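Local coordinates for protein deoxycytidylate deaminase (Cyanophage S-TIM5, PDB 4P9E) that probably deaminates dCMP to dUMP with the help of a bound zinc ion, under allosteric control by nucleotides such as dTTP, at residues A11-A16 with E90-H95. Sequence-based numbering, arbitrary orientation.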
loop_
_atom_site.group_PDB
_atom_site.type_symbol
_atom_site.label_atom_id
_atom_site.label_comp_id
_atom_site.label_asym_id
_atom_site.label_seq_id
_atom_site.Cartn_x
_atom_site.Cartn_y
_atom_site.Cartn_z
ATOM N N ALA A 11 -12.656 -22.988 10.036
ATOM C CA ALA A 11 -13.439 -22.121 9.156
ATOM C C ALA A 11 -12.638 -21.718 7.916
ATOM O O ALA A 11 -13.189 -21.614 6.822
ATOM C CB ALA A 11 -13.937 -20.894 9.899
ATOM N N TYR A 12 -11.339 -21.514 8.098
ATOM C CA TYR A 12 -10.442 -21.247 6.978
ATOM C C TYR A 12 -10.387 -22.417 6.009
ATOM O O TYR A 12 -10.539 -22.237 4.806
ATOM C CB TYR A 12 -9.037 -20.913 7.477
ATOM C CG TYR A 12 -8.960 -19.571 8.157
ATOM C CD1 TYR A 12 -9.684 -18.494 7.677
ATOM C CD2 TYR A 12 -8.168 -19.381 9.287
ATOM C CE1 TYR A 12 -9.612 -17.266 8.285
ATOM C CE2 TYR A 12 -8.090 -18.148 9.911
ATOM C CZ TYR A 12 -8.819 -17.095 9.409
ATOM O OH TYR A 12 -8.761 -15.861 10.020
ATOM N N MET A 13 -10.174 -23.616 6.538
ATOM C CA MET A 13 -10.103 -24.790 5.684
ATOM C C MET A 13 -11.416 -25.016 4.965
ATOM O O MET A 13 -11.434 -25.357 3.791
ATOM C CB MET A 13 -9.712 -26.041 6.466
ATOM C CG MET A 13 -9.338 -27.215 5.579
ATOM S SD MET A 13 -8.055 -26.819 4.369
ATOM C CE MET A 13 -6.542 -27.012 5.302
ATOM N N LYS A 14 -12.524 -24.806 5.646
ATOM C CA LYS A 14 -13.803 -24.995 4.979
ATOM C C LYS A 14 -14.060 -23.969 3.880
ATOM O O LYS A 14 -14.843 -24.215 2.968
ATOM C CB LYS A 14 -14.944 -25.010 5.990
ATOM C CG LYS A 14 -15.131 -26.360 6.649
ATOM C CD LYS A 14 -16.459 -26.420 7.370
ATOM C CE LYS A 14 -16.398 -27.335 8.595
ATOM N NZ LYS A 14 -17.484 -27.015 9.582
ATOM N N THR A 15 -13.393 -22.827 3.968
ATOM C CA THR A 15 -13.555 -21.775 2.986
ATOM C C THR A 15 -12.772 -22.162 1.752
ATOM O O THR A 15 -13.272 -22.089 0.632
ATOM C CB THR A 15 -13.058 -20.426 3.529
ATOM O OG1 THR A 15 -13.840 -20.055 4.670
ATOM C CG2 THR A 15 -13.166 -19.325 2.461
ATOM N N ALA A 16 -11.539 -22.586 1.965
ATOM C CA ALA A 16 -10.761 -23.157 0.884
ATOM C C ALA A 16 -11.565 -24.272 0.186
ATOM O O ALA A 16 -11.544 -24.381 -1.034
ATOM C CB ALA A 16 -9.447 -23.679 1.408
ATOM N N GLU A 90 -0.204 -17.107 6.064
ATOM C CA GLU A 90 -0.363 -18.554 6.049
ATOM C C GLU A 90 -1.272 -18.992 4.924
ATOM O O GLU A 90 -2.218 -18.304 4.564
ATOM C CB GLU A 90 -0.950 -19.026 7.357
ATOM C CG GLU A 90 -0.510 -18.172 8.516
ATOM C CD GLU A 90 -0.604 -18.899 9.815
ATOM O OE1 GLU A 90 -1.692 -18.891 10.425
ATOM O OE2 GLU A 90 0.414 -19.491 10.207
ATOM N N LEU A 91 -0.980 -20.156 4.376
ATOM C CA LEU A 91 -1.769 -20.698 3.300
ATOM C C LEU A 91 -2.653 -21.849 3.790
ATOM O O LEU A 91 -2.138 -22.827 4.315
ATOM C CB LEU A 91 -0.811 -21.214 2.249
ATOM C CG LEU A 91 -1.461 -21.728 0.980
ATOM C CD1 LEU A 91 -2.265 -20.605 0.339
ATOM C CD2 LEU A 91 -0.371 -22.227 0.065
ATOM N N PHE A 92 -3.972 -21.734 3.643
ATOM C CA PHE A 92 -4.846 -22.896 3.823
ATOM C C PHE A 92 -5.209 -23.458 2.466
ATOM O O PHE A 92 -5.871 -22.810 1.672
ATOM C CB PHE A 92 -6.129 -22.556 4.564
ATOM C CG PHE A 92 -5.921 -22.205 5.989
ATOM C CD1 PHE A 92 -6.204 -23.118 6.985
ATOM C CD2 PHE A 92 -5.430 -20.962 6.348
ATOM C CE1 PHE A 92 -6.005 -22.787 8.306
ATOM C CE2 PHE A 92 -5.231 -20.643 7.667
ATOM C CZ PHE A 92 -5.517 -21.551 8.640
ATOM N N CYS A 93 -4.782 -24.677 2.195
ATOM C CA CYS A 93 -5.141 -25.296 0.947
ATOM C C CYS A 93 -5.898 -26.621 1.192
ATOM O O CYS A 93 -5.688 -27.281 2.207
ATOM C CB CYS A 93 -3.878 -25.484 0.099
ATOM S SG CYS A 93 -4.219 -25.774 -1.665
ATOM N N THR A 94 -6.806 -26.986 0.296
ATOM C CA THR A 94 -7.431 -28.304 0.376
ATOM C C THR A 94 -6.412 -29.413 0.148
ATOM O O THR A 94 -6.537 -30.493 0.697
ATOM C CB THR A 94 -8.582 -28.485 -0.638
ATOM O OG1 THR A 94 -8.127 -28.173 -1.957
ATOM C CG2 THR A 94 -9.758 -27.596 -0.291
ATOM N N HIS A 95 -5.397 -29.141 -0.657
ATOM C CA HIS A 95 -4.401 -30.152 -0.952
ATOM C C HIS A 95 -2.988 -29.724 -0.636
ATOM O O HIS A 95 -2.669 -28.548 -0.698
ATOM C CB HIS A 95 -4.483 -30.567 -2.409
ATOM C CG HIS A 95 -5.758 -31.265 -2.757
ATOM N ND1 HIS A 95 -6.966 -30.605 -2.828
ATOM C CD2 HIS A 95 -6.013 -32.564 -3.014
ATOM C CE1 HIS A 95 -7.913 -31.473 -3.136
ATOM N NE2 HIS A 95 -7.366 -32.666 -3.264
#
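Phe-92 lies with one ring face against Tyr-12, whose CB sits over the middle of the ring. This is a CH-pi contact: Tyr-12 CB is 3.5 Å from the Phe-92 ring centroid, almost straight above it. Tyr-12 CG stands beside its own backbone N. In the tyrosine ring, CD2 lies nearest Phe-92 CZ and CE2, and Tyr-12 CD2 comes within 3.5 Å of Phe-92 CZ. The two ring planes meet obliquely, at 48°.

Met-13 reaches the strand by a bent chain. Its CG is anti to the backbone N (chi1 -168°), and the chain bends again at chi2 and chi3. SD and CE both lie near Cys-93 O. Met-13 CE is also 4.3 Å from Phe-92 CD1.

Ala-16, one turn on from Tyr-12, sets its CB 3.7 Å from Phe-92 O. Its carbonyl oxygen meets the methyl of Thr-94, with Ala-16 O 3.8 Å from Thr-94 CG2. Thr-94 OG1 is hydrogen-bonded to His-95 ND1 at 2.8 Å and to Gly-31 N. All six touching residues are buried. The side chains meet through apolar atoms, and the carbonyls of Phe-92, Cys-93 and Ala-16 also take part.

The contact seats helix 6-20 on a face of the central mixed sheet of the deaminase fold. The helix segment crosses strand 90-93 at -56°, with the axes 7.4 Å apart. CB of Cys-93 points away from the helix; its side chain lies about 4 Å from that of Glu-72, the predicted proton donor. Leu-18 and Phe-19 of a second subunit pack against the helix at Ala-11, Lys-14 and Thr-15. Tyr-114 of strand 112-115 stacks with Phe-92, while Val-35 of strand 31-36 touches both aromatic residues.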